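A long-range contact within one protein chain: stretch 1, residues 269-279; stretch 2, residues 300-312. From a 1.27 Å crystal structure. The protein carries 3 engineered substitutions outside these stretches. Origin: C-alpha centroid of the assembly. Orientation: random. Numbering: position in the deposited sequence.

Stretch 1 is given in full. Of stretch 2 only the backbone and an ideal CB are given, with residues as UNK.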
ATOM      1  N   LYS A 269      -8.007 -11.246  -7.643  1.00 11.25           N
ATOM      2  CA  LYS A 269      -7.126 -10.102  -7.851  1.00 10.16           C
ATOM      3  C   LYS A 269      -5.742 -10.547  -7.411  1.00  9.25           C
ATOM      4  O   LYS A 269      -5.630 -11.380  -6.505  1.00  9.46           O
ATOM      5  CB  LYS A 269      -7.547  -8.915  -6.974  1.00 10.17           C
ATOM      6  CG  LYS A 269      -8.947  -8.375  -7.238  1.00 10.27           C
ATOM      7  CD  LYS A 269      -9.019  -7.551  -8.510  1.00  9.52           C
ATOM      8  CE  LYS A 269     -10.417  -6.990  -8.724  1.00 10.66           C
ATOM      9  NZ  LYS A 269     -10.406  -6.031  -9.884  1.00  9.98           N
ATOM     10  N   PRO A 270      -4.679  -9.995  -8.024  1.00  8.62           N
ATOM     11  CA  PRO A 270      -3.332 -10.289  -7.547  1.00  8.50           C
ATOM     12  C   PRO A 270      -3.215  -9.952  -6.062  1.00  7.95           C
ATOM     13  O   PRO A 270      -3.826  -8.981  -5.589  1.00  8.47           O
ATOM     14  CB  PRO A 270      -2.441  -9.383  -8.412  1.00  8.96           C
ATOM     15  CG  PRO A 270      -3.213  -9.230  -9.668  1.00 10.01           C
ATOM     16  CD  PRO A 270      -4.652  -9.115  -9.205  1.00  9.09           C
ATOM     17  N   PHE A 271      -2.413 -10.745  -5.352  1.00  8.01           N
ATOM     18  CA  PHE A 271      -2.261 -10.670  -3.905  1.00  7.99           C
ATOM     19  C   PHE A 271      -0.844 -10.234  -3.525  1.00  7.30           C
ATOM     20  O   PHE A 271       0.126 -10.687  -4.130  1.00  7.68           O
ATOM     21  CB  PHE A 271      -2.550 -12.054  -3.288  1.00  8.30           C
ATOM     22  CG  PHE A 271      -2.264 -12.128  -1.814  1.00  7.44           C
ATOM     23  CD1 PHE A 271      -3.247 -11.818  -0.884  1.00  8.44           C
ATOM     24  CD2 PHE A 271      -0.990 -12.458  -1.354  1.00  9.08           C
ATOM     25  CE1 PHE A 271      -2.950 -11.846   0.472  1.00  9.00           C
ATOM     26  CE2 PHE A 271      -0.691 -12.473  -0.006  1.00 10.02           C
ATOM     27  CZ  PHE A 271      -1.663 -12.182   0.902  1.00  9.48           C
ATOM     28  N   ALA A 272      -0.738  -9.383  -2.509  1.00  7.33           N
ATOM     29  CA  ALA A 272       0.563  -8.954  -1.999  1.00  7.36           C
ATOM     30  C   ALA A 272       0.572  -8.875  -0.486  1.00  7.43           C
ATOM     31  O   ALA A 272      -0.485  -8.764   0.144  1.00  7.49           O
ATOM     32  CB  ALA A 272       0.929  -7.599  -2.584  1.00  7.80           C
ATOM     33  N   PHE A 273       1.760  -8.980   0.097  1.00  6.90           N
ATOM     34  CA  PHE A 273       1.955  -8.608   1.498  1.00  6.65           C
ATOM     35  C   PHE A 273       2.278  -7.124   1.553  1.00  7.07           C
ATOM     36  O   PHE A 273       3.419  -6.698   1.359  1.00  7.98           O
ATOM     37  CB  PHE A 273       3.040  -9.465   2.158  1.00  7.72           C
ATOM     38  CG  PHE A 273       2.536 -10.825   2.551  1.00  7.57           C
ATOM     39  CD1 PHE A 273       1.629 -10.948   3.599  1.00  8.97           C
ATOM     40  CD2 PHE A 273       2.883 -11.957   1.844  1.00  8.18           C
ATOM     41  CE1 PHE A 273       1.102 -12.178   3.955  1.00 10.18           C
ATOM     42  CE2 PHE A 273       2.367 -13.206   2.212  1.00  9.63           C
ATOM     43  CZ  PHE A 273       1.467 -13.302   3.259  1.00 10.13           C
ATOM     44  N   THR A 274       1.222  -6.340   1.722  1.00  7.16           N
ATOM     45  CA  THR A 274       1.264  -4.907   1.500  1.00  7.50           C
ATOM     46  C   THR A 274       1.990  -4.141   2.603  1.00  7.69           C
ATOM     47  O   THR A 274       2.397  -3.005   2.381  1.00  7.81           O
ATOM     48  CB  THR A 274      -0.156  -4.388   1.262  1.00  7.69           C
ATOM     49  OG1 THR A 274      -1.034  -4.959   2.234  1.00  8.36           O
ATOM     50  CG2 THR A 274      -0.636  -4.799  -0.120  1.00  8.97           C
ATOM     51  N   GLU A 275       2.135  -4.760   3.776  1.00  8.15           N
ATOM     52  CA  GLU A 275       3.061  -4.349   4.849  1.00  9.52           C
ATOM     53  C   GLU A 275       3.519  -5.609   5.530  1.00 10.47           C
ATOM     54  O   GLU A 275       2.745  -6.562   5.693  1.00 11.78           O
ATOM     55  CB  GLU A 275       2.405  -3.497   5.923  1.00 10.45           C
ATOM     56  CG  GLU A 275       2.090  -2.122   5.494  1.00 10.12           C
ATOM     57  CD  GLU A 275       1.774  -1.157   6.648  1.00 10.66           C
ATOM     58  OE1 GLU A 275       2.175  -1.364   7.814  1.00 13.14           O
ATOM     59  OE2 GLU A 275       1.107  -0.166   6.378  1.00  9.74           O
ATOM     60  N   VAL A 276       4.778  -5.645   5.931  1.00  9.78           N
ATOM     61  CA  VAL A 276       5.282  -6.771   6.718  1.00 10.92           C
ATOM     62  C   VAL A 276       6.288  -6.270   7.735  1.00 10.64           C
ATOM     63  O   VAL A 276       7.032  -5.325   7.484  1.00  9.94           O
ATOM     64  CB  VAL A 276       5.901  -7.916   5.835  1.00 12.08           C
ATOM     65  CG1 VAL A 276       6.994  -7.427   4.961  1.00 12.66           C
ATOM     66  CG2 VAL A 276       6.449  -9.059   6.690  1.00 14.97           C
ATOM     67  N   GLY A 277       6.295  -6.910   8.891  1.00 11.10           N
ATOM     68  CA  GLY A 277       7.397  -6.750   9.815  1.00 11.57           C
ATOM     69  C   GLY A 277       7.193  -7.574  11.058  1.00 12.03           C
ATOM     70  O   GLY A 277       6.138  -8.186  11.257  1.00 11.05           O
ATOM     71  N   PRO A 278       8.218  -7.602  11.916  1.00 12.54           N
ATOM     72  CA  PRO A 278       8.107  -8.269  13.199  1.00 13.73           C
ATOM     73  C   PRO A 278       7.038  -7.650  14.089  1.00 15.18           C
ATOM     74  O   PRO A 278       6.895  -6.423  14.147  1.00 15.22           O
ATOM     75  CB  PRO A 278       9.499  -8.092  13.820  1.00 14.01           C
ATOM     76  CG  PRO A 278      10.172  -7.050  13.038  1.00 13.89           C
ATOM     77  CD  PRO A 278       9.554  -7.029  11.683  1.00 12.90           C
ATOM     78  N   GLN A 279       6.284  -8.500  14.774  1.00 17.37           N
ATOM     79  CA  GLN A 279       5.294  -8.013  15.734  1.00 20.47           C
ATOM     80  C   GLN A 279       5.988  -7.350  16.925  1.00 22.09           C
ATOM     81  O   GLN A 279       5.541  -6.308  17.409  1.00 22.89           O
ATOM     82  CB  GLN A 279       4.373  -9.144  16.192  1.00 20.79           C
ATOM     83  CG  GLN A 279       3.207  -8.696  17.062  1.00 23.87           C
ATOM     84  CD  GLN A 279       2.210  -9.811  17.294  1.00 27.71           C
ATOM     85  OE1 GLN A 279       2.539 -10.843  17.890  1.00 29.38           O
ATOM     86  NE2 GLN A 279       0.985  -9.617  16.819  1.00 28.91           N
ATOM     87  N   UNK A 300       1.017 -17.155  -4.556  1.00  9.59           N
ATOM     88  CA  UNK A 300       0.467 -16.110  -5.434  1.00  9.74           C
ATOM     89  C   UNK A 300       0.921 -14.693  -5.059  1.00  8.95           C
ATOM     90  O   UNK A 300       0.612 -13.738  -5.768  1.00  8.99           O
ATOM     91  CB  UNK A 300      -1.061 -16.171  -5.405  1.00  9.74           C
ATOM     92  N   UNK A 301       1.654 -14.559  -3.956  1.00  8.11           N
ATOM     93  CA  UNK A 301       2.203 -13.262  -3.554  1.00  8.08           C
ATOM     94  C   UNK A 301       3.026 -12.639  -4.680  1.00  8.01           C
ATOM     95  O   UNK A 301       3.955 -13.263  -5.209  1.00  8.73           O
ATOM     96  CB  UNK A 301       3.064 -13.415  -2.298  1.00  8.08           C
ATOM     97  N   UNK A 302       2.694 -11.404  -5.043  1.00  7.38           N
ATOM     98  CA  UNK A 302       3.446 -10.692  -6.079  1.00  8.22           C
ATOM     99  C   UNK A 302       4.449  -9.669  -5.546  1.00  7.77           C
ATOM    100  O   UNK A 302       5.337  -9.262  -6.278  1.00  7.90           O
ATOM    101  CB  UNK A 302       2.465  -9.982  -7.014  1.00  8.22           C
ATOM    102  N   UNK A 303       4.299  -9.240  -4.292  1.00  7.88           N
ATOM    103  CA  UNK A 303       5.268  -8.346  -3.674  1.00  7.70           C
ATOM    104  C   UNK A 303       5.129  -8.372  -2.173  1.00  7.33           C
ATOM    105  O   UNK A 303       4.107  -8.803  -1.640  1.00  6.96           O
ATOM    106  CB  UNK A 303       5.101  -6.917  -4.196  1.00  7.70           C
ATOM    107  N   UNK A 304       6.185  -7.930  -1.493  1.00  7.43           N
ATOM    108  CA  UNK A 304       6.095  -7.587  -0.074  1.00  7.68           C
ATOM    109  C   UNK A 304       6.653  -6.190   0.137  1.00  7.64           C
ATOM    110  O   UNK A 304       7.509  -5.737  -0.634  1.00  8.06           O
ATOM    111  CB  UNK A 304       6.844  -8.604   0.789  1.00  7.68           C
ATOM    112  N   UNK A 305       6.165  -5.512   1.178  1.00  7.89           N
ATOM    113  CA  UNK A 305       6.682  -4.195   1.538  1.00  8.03           C
ATOM    114  C   UNK A 305       6.997  -4.211   3.019  1.00  7.95           C
ATOM    115  O   UNK A 305       6.094  -4.147   3.854  1.00  8.39           O
ATOM    116  CB  UNK A 305       5.688  -3.083   1.196  1.00  8.03           C
ATOM    117  N   UNK A 306       8.269  -4.377   3.336  1.00  8.37           N
ATOM    118  CA  UNK A 306       8.690  -4.384   4.723  1.00  9.15           C
ATOM    119  C   UNK A 306       8.738  -2.964   5.238  1.00  9.45           C
ATOM    120  O   UNK A 306       9.102  -2.040   4.504  1.00 10.09           O
ATOM    121  CB  UNK A 306      10.050  -5.067   4.883  1.00  9.15           C
ATOM    122  N   UNK A 307       8.366  -2.774   6.495  1.00 10.56           N
ATOM    123  CA  UNK A 307       8.413  -1.428   7.057  1.00 11.37           C
ATOM    124  C   UNK A 307       9.863  -1.012   7.355  1.00 11.88           C
ATOM    125  O   UNK A 307      10.800  -1.781   7.142  1.00 12.14           O
ATOM    126  CB  UNK A 307       7.566  -1.356   8.329  1.00 11.37           C
ATOM    127  N   UNK A 308      10.050   0.230   7.780  1.00 12.91           N
ATOM    128  CA  UNK A 308      11.393   0.757   8.049  1.00 13.44           C
ATOM    129  C   UNK A 308      11.747   0.630   9.532  1.00 14.35           C
ATOM    130  O   UNK A 308      11.133  -0.170  10.247  1.00 13.87           O
ATOM    131  CB  UNK A 308      11.488   2.220   7.611  1.00 13.44           C
ATOM    132  N   UNK A 309      12.733   1.410   9.983  1.00 16.07           N
ATOM    133  CA  UNK A 309      13.155   1.427  11.387  1.00 17.25           C
ATOM    134  C   UNK A 309      13.399   0.009  11.921  1.00 17.35           C
ATOM    135  O   UNK A 309      14.073  -0.771  11.253  1.00 17.19           O
ATOM    136  CB  UNK A 309      12.101   2.132  12.244  1.00 17.25           C
ATOM    137  N   UNK A 310      12.863  -0.332  13.093  1.00 17.94           N
ATOM    138  CA  UNK A 310      13.151  -1.640  13.704  1.00 18.00           C
ATOM    139  C   UNK A 310      12.543  -2.837  12.956  1.00 16.92           C
ATOM    140  O   UNK A 310      12.932  -3.988  13.192  1.00 16.82           O
ATOM    141  CB  UNK A 310      12.638  -1.645  15.145  1.00 18.00           C
ATOM    142  N   UNK A 311      11.594  -2.557  12.059  1.00 15.86           N
ATOM    143  CA  UNK A 311      10.963  -3.579  11.223  1.00 15.16           C
ATOM    144  C   UNK A 311      11.760  -3.871   9.951  1.00 14.08           C
ATOM    145  O   UNK A 311      11.444  -4.808   9.214  1.00 14.25           O
ATOM    146  CB  UNK A 311       9.545  -3.142  10.850  1.00 15.16           C
ATOM    147  N   UNK A 312      12.779  -3.052   9.681  1.00 12.98           N
ATOM    148  CA  UNK A 312      13.498  -3.086   8.409  1.00 12.96           C
ATOM    149  C   UNK A 312      14.167  -4.414   8.127  1.00 12.54           C
ATOM    150  O   UNK A 312      14.748  -5.031   9.020  1.00 12.30           O
ATOM    151  CB  UNK A 312      14.553  -1.978   8.381  1.00 12.96           C
TER

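The two stretches run side by side in parallel, strands 271-274 and 301-306 crossing at 17°. Position 300 has only Phe 271 CB near its own CB, at 4.9 Å, so many residues, polar or charged ones included, would suit. It is Lys 300, whose end leads away; a water joins its O (2.7 Å) to Phe 271 N (3.0 Å).

At 301 the CB lies 4.3 Å from Phe 271 CD2 and 4.4 Å from Phe 273 CD2, a niche favouring a small or branched residue. Thr 301 fills it, its OG1 3.6 Å from Phe 271 CE2, at the ring edge, and 3.5 Å from Phe 273 CE2.

The N of 302 donates to Phe 271 O (2.8 Å), and nearby Pro 270 and Ala 272 invite an aliphatic chain. Ile 302 reaches Pro 270 CB with CD1 (3.8 Å).

Position 303 accepts from Phe 273 N through its O (2.9 Å). Its CB is 4.5 Å from Ala 272 CB, a small methyl that leaves room for a flat ring or long aliphatic chain. Tyr 303, with chi1 in p, lays one ring face over that methyl, Ala 272 CB lying 3.5 Å from the centroid of the Tyr 303 ring; Tyr 303 OH donates to a water (2.7 Å), which in turn donates to Thr 274 O (2.8 Å).

The CB of 304 shares a sheet face with Phe 273 and Val 276, where several apolar residues could serve. Phe 304 CB touches Phe 273 CB (4.1 Å); the side chain's end leads away, but Phe 304 CD1 still lies 4.2 Å from Val 276 CG1.

At 305, N donates to Phe 273 O (3.0 Å) and O accepts from Val 276 N (2.9 Å), bracketing the bulge. The sideways CB tolerates several apolar chains; Leu 305 CB sits 3.5 Å from Thr 274 O.

Position 306 has its CB 3.9 Å from Val 276 CG1, so a small residue fits; it is Ala 306.

The N of 307 donates to Val 276 O (3.0 Å), and Glu 275 lies within reach of a long polar or aromatic chain. Trp 307 brings CZ3 to 3.3 Å from Glu 275 CD, with OE1 over one ring face.

Stretch 1 leaves 308, 310 and 312 open to many residues, while positive phi at 309 favours Gly, Asn or Asp; they are Asn 308, Asp 309, Glu 310 and Ser 312.

At 311 the CB is 4.0 Å from Pro 278 CD, ground for a broad apolar or aromatic group. Trp 311 packs CD1 3.6 Å from Pro 278 CD; a CB on Gly 277 would clash with that CD1.

Stretch 2 (300-312) KTIYFLAWNDEWS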
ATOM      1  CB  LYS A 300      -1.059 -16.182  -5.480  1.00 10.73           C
ATOM      2  CG  LYS A 300      -1.600 -17.429  -6.159  1.00 13.10           C
ATOM      3  CD  LYS A 300      -3.112 -17.393  -6.162  1.00 17.10           C
ATOM      4  CE  LYS A 300      -3.689 -18.499  -7.018  1.00 20.01           C
ATOM      5  NZ  LYS A 300      -5.169 -18.353  -7.076  1.00 21.58           N
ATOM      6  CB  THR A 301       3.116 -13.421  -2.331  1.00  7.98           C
ATOM      7  OG1 THR A 301       2.361 -13.963  -1.247  1.00  8.54           O
ATOM      8  CG2 THR A 301       3.686 -12.083  -1.904  1.00  8.24           C
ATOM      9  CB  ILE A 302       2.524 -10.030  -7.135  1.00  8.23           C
ATOM     10  CG1 ILE A 302       1.648  -8.934  -6.526  1.00  8.48           C
ATOM     11  CG2 ILE A 302       1.704 -11.108  -7.867  1.00  9.58           C
ATOM     12  CD1 ILE A 302       1.043  -8.003  -7.573  1.00  9.57           C
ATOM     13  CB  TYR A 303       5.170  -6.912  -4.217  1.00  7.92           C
ATOM     14  CG  TYR A 303       4.097  -5.962  -3.706  1.00  7.80           C
ATOM     15  CD1 TYR A 303       4.237  -5.305  -2.482  1.00  7.81           C
ATOM     16  CD2 TYR A 303       3.032  -5.593  -4.518  1.00  7.80           C
ATOM     17  CE1 TYR A 303       3.289  -4.362  -2.051  1.00  7.96           C
ATOM     18  CE2 TYR A 303       2.092  -4.650  -4.103  1.00  7.70           C
ATOM     19  CZ  TYR A 303       2.232  -4.041  -2.878  1.00  7.18           C
ATOM     20  OH  TYR A 303       1.310  -3.093  -2.485  1.00  8.36           O
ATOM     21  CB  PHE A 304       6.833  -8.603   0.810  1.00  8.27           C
ATOM     22  CG  PHE A 304       8.331  -8.618   0.626  1.00  8.52           C
ATOM     23  CD1 PHE A 304       9.142  -7.724   1.320  1.00  9.50           C
ATOM     24  CD2 PHE A 304       8.922  -9.529  -0.234  1.00  9.31           C
ATOM     25  CE1 PHE A 304      10.521  -7.736   1.146  1.00 10.29           C
ATOM     26  CE2 PHE A 304      10.299  -9.554  -0.417  1.00 10.24           C
ATOM     27  CZ  PHE A 304      11.099  -8.660   0.277  1.00 10.12           C
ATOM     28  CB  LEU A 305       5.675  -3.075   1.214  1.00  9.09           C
ATOM     29  CG  LEU A 305       6.176  -1.649   1.481  1.00 10.88           C
ATOM     30  CD1 LEU A 305       6.648  -1.017   0.207  1.00 12.31           C
ATOM     31  CD2 LEU A 305       5.117  -0.760   2.148  1.00 14.89           C
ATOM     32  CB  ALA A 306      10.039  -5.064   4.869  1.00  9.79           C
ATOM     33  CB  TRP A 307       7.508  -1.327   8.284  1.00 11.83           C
ATOM     34  CG  TRP A 307       6.757  -0.024   8.396  1.00 12.15           C
ATOM     35  CD1 TRP A 307       6.876   0.922   9.390  1.00 13.26           C
ATOM     36  CD2 TRP A 307       5.761   0.476   7.486  1.00 12.12           C
ATOM     37  NE1 TRP A 307       6.018   1.970   9.145  1.00 12.80           N
ATOM     38  CE2 TRP A 307       5.313   1.718   7.997  1.00 12.53           C
ATOM     39  CE3 TRP A 307       5.206  -0.006   6.290  1.00 10.62           C
ATOM     40  CZ2 TRP A 307       4.334   2.485   7.355  1.00 12.49           C
ATOM     41  CZ3 TRP A 307       4.237   0.776   5.645  1.00 11.18           C
ATOM     42  CH2 TRP A 307       3.809   2.000   6.191  1.00 11.82           C
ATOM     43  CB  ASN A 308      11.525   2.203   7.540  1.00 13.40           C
ATOM     44  CG  ASN A 308      10.594   3.174   8.249  1.00 13.77           C
ATOM     45  OD1 ASN A 308       9.679   2.784   8.975  1.00 14.10           O
ATOM     46  ND2 ASN A 308      10.827   4.462   8.035  1.00 14.51           N
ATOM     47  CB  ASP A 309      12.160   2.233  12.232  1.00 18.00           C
ATOM     48  CG  ASP A 309      12.034   3.683  11.765  1.00 19.94           C
ATOM     49  OD1 ASP A 309      12.945   4.187  11.069  1.00 22.11           O
ATOM     50  OD2 ASP A 309      11.020   4.322  12.104  1.00 22.52           O
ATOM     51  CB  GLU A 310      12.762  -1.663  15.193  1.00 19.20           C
ATOM     52  CG  GLU A 310      11.283  -1.452  15.473  1.00 22.03           C
ATOM     53  CD  GLU A 310      10.928   0.004  15.764  1.00 25.60           C
ATOM     54  OE1 GLU A 310       9.996   0.222  16.569  1.00 28.48           O
ATOM     55  OE2 GLU A 310      11.578   0.923  15.208  1.00 25.69           O
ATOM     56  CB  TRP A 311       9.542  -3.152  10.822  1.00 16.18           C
ATOM     57  CG  TRP A 311       8.597  -2.964  11.972  1.00 16.99           C
ATOM     58  CD1 TRP A 311       7.889  -3.933  12.622  1.00 17.10           C
ATOM     59  CD2 TRP A 311       8.251  -1.726  12.597  1.00 18.43           C
ATOM     60  NE1 TRP A 311       7.125  -3.375  13.624  1.00 17.89           N
ATOM     61  CE2 TRP A 311       7.334  -2.020  13.630  1.00 18.40           C
ATOM     62  CE3 TRP A 311       8.636  -0.393  12.391  1.00 18.63           C
ATOM     63  CZ2 TRP A 311       6.788  -1.025  14.456  1.00 18.91           C
ATOM     64  CZ3 TRP A 311       8.097   0.595  13.217  1.00 19.24           C
ATOM     65  CH2 TRP A 311       7.182   0.271  14.231  1.00 18.93           C
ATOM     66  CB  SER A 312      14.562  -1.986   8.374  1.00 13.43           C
ATOM     67  OG  SER A 312      15.422  -2.125   7.250  1.00 15.17           O
TER
HETATM   68  O   HOH W   1      -1.552 -13.012  -7.126  1.00  9.42           O
HETATM   69  O   HOH W   2       1.979  -1.951  -0.151  1.00  8.93           O
HETATM   70  O   HOH W   3       5.243  -4.054  15.574  1.00 31.17           O
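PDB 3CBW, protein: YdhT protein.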